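PDB 3L7I: teichoic acid biosynthesis protein F from Staphylococcus epidermidis, which belongs to the proteins that take part in making teichoic acid, a bacterial cell-wall polymer, and carries a two-domain region of GT-B type. Local coordinates for residues 323-328 with 338-343; 427-432 with 473-478. All coordinates share one frame; numbering follows the deposited sequence.

Contact 1 (323-328 with 338-343). With SO4 (sulfate ion), chain F.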
ATOM      1  N   LEU A 323      -5.074   4.111  -6.573  1.00 60.73           N
ATOM      2  CA  LEU A 323      -4.874   2.778  -6.060  1.00 61.20           C
ATOM      3  C   LEU A 323      -5.329   1.724  -7.065  1.00 60.63           C
ATOM      4  O   LEU A 323      -4.668   0.702  -7.218  1.00 61.14           O
ATOM      5  CB  LEU A 323      -5.577   2.612  -4.731  1.00 61.62           C
ATOM      6  CG  LEU A 323      -4.749   2.388  -3.469  1.00 62.82           C
ATOM      7  CD1 LEU A 323      -3.342   3.008  -3.531  1.00 63.39           C
ATOM      8  CD2 LEU A 323      -5.542   2.933  -2.303  1.00 63.17           C
ATOM      9  N   ARG A 324      -6.420   1.973  -7.778  1.00 63.75           N
ATOM     10  CA  ARG A 324      -6.920   0.955  -8.688  1.00 63.10           C
ATOM     11  C   ARG A 324      -5.924   0.692  -9.802  1.00 63.37           C
ATOM     12  O   ARG A 324      -5.660  -0.452 -10.183  1.00 63.47           O
ATOM     13  CB  ARG A 324      -8.287   1.322  -9.259  1.00 62.58           C
ATOM     14  CG  ARG A 324      -9.038   0.102  -9.809  1.00 61.98           C
ATOM     15  CD  ARG A 324     -10.553   0.221  -9.602  1.00 61.65           C
ATOM     16  NE  ARG A 324     -10.992   1.606  -9.807  1.00 61.90           N
ATOM     17  CZ  ARG A 324     -11.619   2.350  -8.892  1.00 62.41           C
ATOM     18  NH1 ARG A 324     -11.920   1.827  -7.700  1.00 62.60           N
ATOM     19  NH2 ARG A 324     -11.969   3.613  -9.185  1.00 63.05           N
ATOM     20  N   HIS A 325      -5.353   1.773 -10.306  1.00 59.29           N
ATOM     21  CA  HIS A 325      -4.371   1.695 -11.374  1.00 59.59           C
ATOM     22  C   HIS A 325      -3.066   0.969 -10.972  1.00 60.70           C
ATOM     23  O   HIS A 325      -2.470   0.272 -11.807  1.00 61.09           O
ATOM     24  CB  HIS A 325      -4.079   3.090 -11.906  1.00 59.50           C
ATOM     25  CG  HIS A 325      -3.208   3.096 -13.116  1.00 59.90           C
ATOM     26  ND1 HIS A 325      -3.540   2.418 -14.275  1.00 59.56           N
ATOM     27  CD2 HIS A 325      -2.015   3.689 -13.356  1.00 60.76           C
ATOM     28  CE1 HIS A 325      -2.590   2.604 -15.172  1.00 60.22           C
ATOM     29  NE2 HIS A 325      -1.651   3.371 -14.641  1.00 60.98           N
ATOM     30  N   VAL A 326      -2.636   1.117  -9.708  1.00 61.32           N
ATOM     31  CA  VAL A 326      -1.470   0.401  -9.232  1.00 62.47           C
ATOM     32  C   VAL A 326      -1.796  -1.061  -9.303  1.00 62.66           C
ATOM     33  O   VAL A 326      -1.024  -1.845  -9.859  1.00 63.36           O
ATOM     34  CB  VAL A 326      -1.128   0.724  -7.768  1.00 63.15           C
ATOM     35  CG1 VAL A 326      -0.014  -0.226  -7.234  1.00 64.45           C
ATOM     36  CG2 VAL A 326      -0.731   2.189  -7.602  1.00 63.20           C
ATOM     37  N   LYS A 327      -2.946  -1.418  -8.732  1.00 62.21           N
ATOM     38  CA  LYS A 327      -3.451  -2.783  -8.796  1.00 62.44           C
ATOM     39  C   LYS A 327      -3.358  -3.329 -10.225  1.00 62.24           C
ATOM     40  O   LYS A 327      -2.665  -4.316 -10.457  1.00 63.16           O
ATOM     41  CB  LYS A 327      -4.889  -2.881  -8.239  1.00 61.87           C
ATOM     42  CG  LYS A 327      -5.388  -4.315  -8.002  1.00 62.48           C
ATOM     43  CD  LYS A 327      -6.694  -4.368  -7.236  1.00 62.27           C
ATOM     44  CE  LYS A 327      -7.799  -3.508  -7.898  1.00 60.94           C
ATOM     45  NZ  LYS A 327      -9.185  -3.627  -7.250  1.00 60.86           N
ATOM     46  N   ASN A 328      -4.018  -2.683 -11.182  1.00 61.19           N
ATOM     47  CA  ASN A 328      -3.983  -3.165 -12.558  1.00 61.07           C
ATOM     48  C   ASN A 328      -2.588  -3.234 -13.189  1.00 61.98           C
ATOM     49  O   ASN A 328      -2.285  -4.159 -13.960  1.00 62.55           O
ATOM     50  CB  ASN A 328      -4.882  -2.318 -13.440  1.00 59.90           C
ATOM     51  CG  ASN A 328      -6.344  -2.539 -13.152  1.00 59.14           C
ATOM     52  OD1 ASN A 328      -6.741  -3.589 -12.601  1.00 59.54           O
ATOM     53  ND2 ASN A 328      -7.169  -1.544 -13.508  1.00 58.20           N
ATOM     54  N   ARG A 338      -7.663   1.233 -18.983  1.00 58.03           N
ATOM     55  CA  ARG A 338      -8.829   1.962 -18.521  1.00 57.17           C
ATOM     56  C   ARG A 338      -8.566   2.772 -17.249  1.00 56.98           C
ATOM     57  O   ARG A 338      -9.037   3.902 -17.123  1.00 57.24           O
ATOM     58  CB  ARG A 338      -9.952   0.964 -18.277  1.00 56.18           C
ATOM     59  CG  ARG A 338     -11.274   1.570 -17.952  1.00 55.54           C
ATOM     60  CD  ARG A 338     -12.336   0.788 -18.671  1.00 55.19           C
ATOM     61  NE  ARG A 338     -12.814  -0.354 -17.904  1.00 54.52           N
ATOM     62  CZ  ARG A 338     -13.373  -1.435 -18.439  1.00 54.51           C
ATOM     63  NH1 ARG A 338     -13.493  -1.547 -19.759  1.00 55.08           N
ATOM     64  NH2 ARG A 338     -13.798  -2.407 -17.641  1.00 54.69           N
ATOM     65  N   SER A 339      -7.835   2.187 -16.295  1.00 56.56           N
ATOM     66  CA  SER A 339      -7.528   2.904 -15.057  1.00 56.83           C
ATOM     67  C   SER A 339      -6.583   4.074 -15.340  1.00 57.35           C
ATOM     68  O   SER A 339      -6.671   5.134 -14.712  1.00 57.43           O
ATOM     69  CB  SER A 339      -6.944   1.972 -14.012  1.00 57.40           C
ATOM     70  OG  SER A 339      -5.975   1.148 -14.602  1.00 58.01           O
ATOM     71  N   LEU A 340      -5.685   3.882 -16.297  1.00 57.87           N
ATOM     72  CA  LEU A 340      -4.834   4.982 -16.702  1.00 58.54           C
ATOM     73  C   LEU A 340      -5.682   6.125 -17.260  1.00 58.12           C
ATOM     74  O   LEU A 340      -5.498   7.288 -16.899  1.00 58.49           O
ATOM     75  CB  LEU A 340      -3.811   4.524 -17.725  1.00 59.33           C
ATOM     76  CG  LEU A 340      -3.056   5.688 -18.356  1.00 60.16           C
ATOM     77  CD1 LEU A 340      -2.460   6.618 -17.284  1.00 60.72           C
ATOM     78  CD2 LEU A 340      -1.982   5.163 -19.329  1.00 61.19           C
ATOM     79  N   TYR A 341      -6.627   5.779 -18.128  1.00 57.45           N
ATOM     80  CA  TYR A 341      -7.496   6.761 -18.763  1.00 57.12           C
ATOM     81  C   TYR A 341      -8.342   7.489 -17.734  1.00 56.74           C
ATOM     82  O   TYR A 341      -8.491   8.702 -17.811  1.00 57.05           O
ATOM     83  CB  TYR A 341      -8.379   6.072 -19.803  1.00 56.50           C
ATOM     84  CG  TYR A 341      -9.712   6.727 -20.018  1.00 55.87           C
ATOM     85  CD1 TYR A 341      -9.867   7.740 -20.952  1.00 56.19           C
ATOM     86  CD2 TYR A 341     -10.820   6.322 -19.300  1.00 55.14           C
ATOM     87  CE1 TYR A 341     -11.086   8.348 -21.151  1.00 55.75           C
ATOM     88  CE2 TYR A 341     -12.050   6.923 -19.488  1.00 54.71           C
ATOM     89  CZ  TYR A 341     -12.177   7.937 -20.421  1.00 55.00           C
ATOM     90  OH  TYR A 341     -13.395   8.539 -20.622  1.00 54.70           O
ATOM     91  N   ASP A 342      -8.882   6.739 -16.772  1.00 56.47           N
ATOM     92  CA  ASP A 342      -9.705   7.286 -15.700  1.00 56.43           C
ATOM     93  C   ASP A 342      -8.868   8.278 -14.884  1.00 57.63           C
ATOM     94  O   ASP A 342      -9.392   9.194 -14.253  1.00 58.55           O
ATOM     95  CB  ASP A 342     -10.229   6.136 -14.829  1.00 55.70           C
ATOM     96  CG  ASP A 342     -11.400   6.545 -13.920  1.00 55.49           C
ATOM     97  OD1 ASP A 342     -12.149   7.491 -14.264  1.00 56.11           O
ATOM     98  OD2 ASP A 342     -11.590   5.915 -12.849  1.00 55.61           O
ATOM     99  N   LEU A 343      -7.552   8.115 -14.923  1.00 57.49           N
ATOM    100  CA  LEU A 343      -6.674   8.959 -14.123  1.00 58.35           C
ATOM    101  C   LEU A 343      -6.356  10.284 -14.763  1.00 59.01           C
ATOM    102  O   LEU A 343      -6.318  11.308 -14.089  1.00 59.57           O
ATOM    103  CB  LEU A 343      -5.354   8.245 -13.807  1.00 58.97           C
ATOM    104  CG  LEU A 343      -5.304   7.566 -12.438  1.00 59.01           C
ATOM    105  CD1 LEU A 343      -3.976   6.878 -12.221  1.00 59.76           C
ATOM    106  CD2 LEU A 343      -5.575   8.589 -11.357  1.00 59.34           C
TER
HETATM  107  S   SO4 F 731      -9.667  -7.349  -6.904  1.00 78.58           S
HETATM  108  O1  SO4 F 731      -8.894  -8.568  -7.089  1.00 78.58           O
HETATM  109  O2  SO4 F 731     -11.041  -7.693  -6.546  1.00 78.58           O
HETATM  110  O3  SO4 F 731      -9.078  -6.582  -5.803  1.00 78.58           O
HETATM  111  O4  SO4 F 731      -9.638  -6.595  -8.164  1.00 78.58           O
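The hydroxyl OG of S339 takes two side chains of the facing helix at once. H325 ND1 lies 2.8 Å from S339 OG in a nearly straight hydrogen bond (171°), and either atom could be the donor. N328 ND2 gives the second bond, at 3.1 Å to S339 OG, with the oxygen in the plane of the amide. These bonds cross a helical hairpin: helices 316-331 and 336-344 run antiparallel, with segment axes 8.8 Å apart at 155°. S339 OG sits in the crowded position between backbone N and carbonyl carbon. There it also bonds K336 O, three residues earlier, so the small residue is tied to its own helix as well as to the neighbour.

H325 holds CG anti to its backbone N (chi1 -173°), which sends the ring across to the second helix. The ring edge meets S339 OG, while one face lies against the backbone of L340, whose CA is 3.5 Å above the ring plane. L343 closes the side nearer the start of 323-328, its CD1 against H325 CB and CD2. R324 and D342 have opposite charges near each other, but they form no salt bridge.

The far side of 323-328 faces other copies of the protein: L323 and V326 pack on the second and third subunits. K327 extends to a sulfate ion, probably from the crystallisation liquor, which R320 of the second subunit and R333 also bind. K327 NZ donates to sulfate O4 at 3.1 Å and weakly to O3.

Contact 2 (427-432 with 473-478); sequences TPLYLN and NRETSR
The guanidinium of R478 is pushed edge-on into the bend of 427-432, with a leucine methyl over one face. L429 CD2 sits 3.8 Å above the plane, over its centre. The carbonyls of T427, P428 and L431 are grouped round the edge. R478 NH1 donates to P428 O at 3.0 Å, with P428 O tilted out of the guanidinium plane and NH1 above the carbonyl plane. R478 NH2 reaches L431 O at 2.8 Å, but the bend of 119° makes this bond weak. Thus the arginine links both ends of the type I beta turn P428-L431.

E475 fixes the guanidinium from its own segment. Its chain leaves with CG anti to the backbone N (chi1 160°) and folds back at chi2 (64°). OE1 uses its syn lone pair to take R478 NH1 at 2.6 Å, a salt bridge lying nearly in the guanidinium plane. OE2 turns to the loop and accepts T427 N at 3.0 Å, with the N-H coming from above the carboxylate plane. E475 OE2 is also hydrogen-bonded to Y439 OH and W479 NE1. With the R478 salt bridge, these bonds would probably favour the charged form of E475.

The contact lies in the N-terminal Rossmann-like half of the GT-B fold. It joins the loop after strand 418-423 to the end of helix 465-476, which leads into strand 481-484 of the same parallel sheet.

L429 has CG anti to the carbonyl carbon, and its two methyls divide the work. CD2 rests on the guanidinium. The L429 and R474 side chains cross at about a right angle, with L429 CD1 3.9 Å from R474 CB. Beyond the arginine, L431 turns its end away to pack on W421 and Y341, and S477 OG donates to R474 O.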
ATOM      1  N   THR A 427     -23.392   3.569 -24.760  1.00 51.56           N
ATOM      2  CA  THR A 427     -21.941   3.446 -24.657  1.00 51.63           C
ATOM      3  C   THR A 427     -21.566   3.278 -23.191  1.00 51.64           C
ATOM      4  O   THR A 427     -22.251   3.800 -22.322  1.00 51.68           O
ATOM      5  CB  THR A 427     -21.130   4.596 -25.380  1.00 51.91           C
ATOM      6  OG1 THR A 427     -21.116   5.768 -24.577  1.00 52.07           O
ATOM      7  CG2 THR A 427     -21.685   4.933 -26.772  1.00 52.07           C
ATOM      8  N   PRO A 428     -20.493   2.517 -22.920  1.00 51.73           N
ATOM      9  CA  PRO A 428     -20.113   2.072 -21.565  1.00 51.85           C
ATOM     10  C   PRO A 428     -20.045   3.195 -20.524  1.00 51.96           C
ATOM     11  O   PRO A 428     -19.676   4.325 -20.839  1.00 52.04           O
ATOM     12  CB  PRO A 428     -18.725   1.450 -21.759  1.00 52.08           C
ATOM     13  CG  PRO A 428     -18.640   1.108 -23.199  1.00 52.10           C
ATOM     14  CD  PRO A 428     -19.527   2.081 -23.946  1.00 51.89           C
ATOM     15  N   LEU A 429     -20.391   2.874 -19.281  1.00 52.13           N
ATOM     16  CA  LEU A 429     -20.327   3.858 -18.208  1.00 52.38           C
ATOM     17  C   LEU A 429     -18.895   4.190 -17.722  1.00 52.60           C
ATOM     18  O   LEU A 429     -18.668   5.263 -17.163  1.00 52.86           O
ATOM     19  CB  LEU A 429     -21.210   3.427 -17.052  1.00 52.68           C
ATOM     20  CG  LEU A 429     -22.686   3.515 -17.389  1.00 52.67           C
ATOM     21  CD1 LEU A 429     -23.509   3.019 -16.222  1.00 53.19           C
ATOM     22  CD2 LEU A 429     -23.070   4.943 -17.748  1.00 52.69           C
ATOM     23  N   TYR A 430     -17.927   3.301 -17.929  1.00 52.64           N
ATOM     24  CA  TYR A 430     -16.565   3.651 -17.553  1.00 52.95           C
ATOM     25  C   TYR A 430     -15.987   4.750 -18.459  1.00 53.01           C
ATOM     26  O   TYR A 430     -14.966   5.334 -18.134  1.00 53.39           O
ATOM     27  CB  TYR A 430     -15.632   2.427 -17.476  1.00 53.18           C
ATOM     28  CG  TYR A 430     -15.689   1.529 -18.690  1.00 53.04           C
ATOM     29  CD1 TYR A 430     -14.986   1.852 -19.848  1.00 53.10           C
ATOM     30  CD2 TYR A 430     -16.454   0.360 -18.680  1.00 53.02           C
ATOM     31  CE1 TYR A 430     -15.037   1.029 -20.958  1.00 53.11           C
ATOM     32  CE2 TYR A 430     -16.515  -0.466 -19.781  1.00 53.01           C
ATOM     33  CZ  TYR A 430     -15.812  -0.128 -20.926  1.00 53.04           C
ATOM     34  OH  TYR A 430     -15.880  -0.942 -22.044  1.00 53.17           O
ATOM     35  N   LEU A 431     -16.624   5.039 -19.589  1.00 52.77           N
ATOM     36  CA  LEU A 431     -16.230   6.213 -20.374  1.00 53.04           C
ATOM     37  C   LEU A 431     -16.770   7.483 -19.717  1.00 53.26           C
ATOM     38  O   LEU A 431     -17.864   7.474 -19.147  1.00 53.09           O
ATOM     39  CB  LEU A 431     -16.685   6.089 -21.826  1.00 52.89           C
ATOM     40  CG  LEU A 431     -15.769   5.161 -22.617  1.00 53.03           C
ATOM     41  CD1 LEU A 431     -16.151   5.033 -24.084  1.00 53.04           C
ATOM     42  CD2 LEU A 431     -14.355   5.677 -22.487  1.00 53.64           C
ATOM     43  N   ASN A 432     -16.005   8.565 -19.773  1.00 53.82           N
ATOM     44  CA  ASN A 432     -16.359   9.786 -19.041  1.00 54.26           C
ATOM     45  C   ASN A 432     -16.912  10.894 -19.910  1.00 54.64           C
ATOM     46  O   ASN A 432     -16.148  11.590 -20.584  1.00 55.21           O
ATOM     47  CB  ASN A 432     -15.133  10.341 -18.316  1.00 54.88           C
ATOM     48  CG  ASN A 432     -14.706   9.481 -17.156  1.00 54.73           C
ATOM     49  OD1 ASN A 432     -15.549   8.986 -16.378  1.00 54.45           O
ATOM     50  ND2 ASN A 432     -13.392   9.286 -17.023  1.00 55.06           N
ATOM     51  N   ASN A 473     -30.500   4.362 -16.567  1.00 60.33           N
ATOM     52  CA  ASN A 473     -30.839   5.735 -16.289  1.00 61.04           C
ATOM     53  C   ASN A 473     -29.578   6.566 -16.302  1.00 61.07           C
ATOM     54  O   ASN A 473     -29.594   7.704 -16.760  1.00 61.17           O
ATOM     55  CB  ASN A 473     -31.566   5.842 -14.938  1.00 62.61           C
ATOM     56  CG  ASN A 473     -32.035   7.254 -14.642  1.00 63.63           C
ATOM     57  OD1 ASN A 473     -31.893   8.154 -15.478  1.00 63.21           O
ATOM     58  ND2 ASN A 473     -32.586   7.458 -13.451  1.00 65.20           N
ATOM     59  N   ARG A 474     -28.489   5.986 -15.800  1.00 61.23           N
ATOM     60  CA  ARG A 474     -27.187   6.636 -15.786  1.00 61.44           C
ATOM     61  C   ARG A 474     -26.725   6.989 -17.207  1.00 60.28           C
ATOM     62  O   ARG A 474     -26.194   8.082 -17.443  1.00 60.61           O
ATOM     63  CB  ARG A 474     -26.143   5.730 -15.127  1.00 61.91           C
ATOM     64  CG  ARG A 474     -25.981   5.899 -13.633  1.00 63.60           C
ATOM     65  CD  ARG A 474     -25.022   4.848 -13.017  1.00 64.33           C
ATOM     66  NE  ARG A 474     -25.422   4.499 -11.644  1.00 65.94           N
ATOM     67  CZ  ARG A 474     -24.580   4.264 -10.631  1.00 67.50           C
ATOM     68  NH1 ARG A 474     -23.262   4.348 -10.825  1.00 67.68           N
ATOM     69  NH2 ARG A 474     -25.045   3.961  -9.414  1.00 69.11           N
ATOM     70  N   GLU A 475     -26.915   6.058 -18.144  1.00 59.13           N
ATOM     71  CA  GLU A 475     -26.469   6.237 -19.517  1.00 58.16           C
ATOM     72  C   GLU A 475     -27.285   7.300 -20.228  1.00 58.10           C
ATOM     73  O   GLU A 475     -26.716   8.170 -20.889  1.00 58.16           O
ATOM     74  CB  GLU A 475     -26.527   4.916 -20.286  1.00 57.18           C
ATOM     75  CG  GLU A 475     -26.544   5.021 -21.831  1.00 56.21           C
ATOM     76  CD  GLU A 475     -25.274   5.633 -22.431  1.00 56.24           C
ATOM     77  OE1 GLU A 475     -24.407   6.072 -21.635  1.00 57.03           O
ATOM     78  OE2 GLU A 475     -25.149   5.689 -23.682  1.00 55.65           O
ATOM     79  N   THR A 476     -28.608   7.254 -20.095  1.00 58.23           N
ATOM     80  CA  THR A 476     -29.397   8.220 -20.849  1.00 58.42           C
ATOM     81  C   THR A 476     -29.188   9.626 -20.288  1.00 59.69           C
ATOM     82  O   THR A 476     -29.292  10.619 -21.020  1.00 60.08           O
ATOM     83  CB  THR A 476     -30.888   7.889 -20.894  1.00 58.55           C
ATOM     84  OG1 THR A 476     -31.489   8.214 -19.634  1.00 59.74           O
ATOM     85  CG2 THR A 476     -31.093   6.435 -21.216  1.00 57.60           C
ATOM     86  N   SER A 477     -28.879   9.718 -19.000  1.00 60.53           N
ATOM     87  CA  SER A 477     -28.670  11.032 -18.421  1.00 61.92           C
ATOM     88  C   SER A 477     -27.504  11.757 -19.095  1.00 61.95           C
ATOM     89  O   SER A 477     -27.369  12.966 -18.963  1.00 63.16           O
ATOM     90  CB  SER A 477     -28.431  10.946 -16.909  1.00 62.96           C
ATOM     91  OG  SER A 477     -27.045  10.759 -16.598  1.00 62.96           O
ATOM     92  N   ARG A 478     -26.658  11.017 -19.795  1.00 60.83           N
ATOM     93  CA  ARG A 478     -25.479  11.597 -20.421  1.00 60.99           C
ATOM     94  C   ARG A 478     -25.737  11.997 -21.887  1.00 60.59           C
ATOM     95  O   ARG A 478     -24.917  12.680 -22.503  1.00 61.05           O
ATOM     96  CB  ARG A 478     -24.299  10.609 -20.371  1.00 60.37           C
ATOM     97  CG  ARG A 478     -24.038   9.962 -19.026  1.00 60.82           C
ATOM     98  CD  ARG A 478     -22.765   9.140 -19.046  1.00 60.65           C
ATOM     99  NE  ARG A 478     -22.806   8.049 -20.021  1.00 59.37           N
ATOM    100  CZ  ARG A 478     -21.734   7.348 -20.389  1.00 59.23           C
ATOM    101  NH1 ARG A 478     -21.836   6.377 -21.286  1.00 58.23           N
ATOM    102  NH2 ARG A 478     -20.548   7.637 -19.858  1.00 60.28           N
TER

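Both contacts are partly buried, but they differ in place. The centre of contact 1 lies about 33 Å from the centre of the chain, in a helical hairpin whose outer face meets other subunits. The centre of contact 2 is about 19 Å from the chain centre, beside the parallel sheet, and no other subunit touches it. Contact 1 relies on one neutral hydroxyl shared by two side chains. Contact 2 uses a charged pair aimed at backbone atoms of a loop. Segments 338-343 and 427-432 touch directly: Y341 OH probably bonds N432 N at 2.7 Å, and R338 makes a cation-pi contact with Y430. The hairpin is thereby joined to the sheet domain.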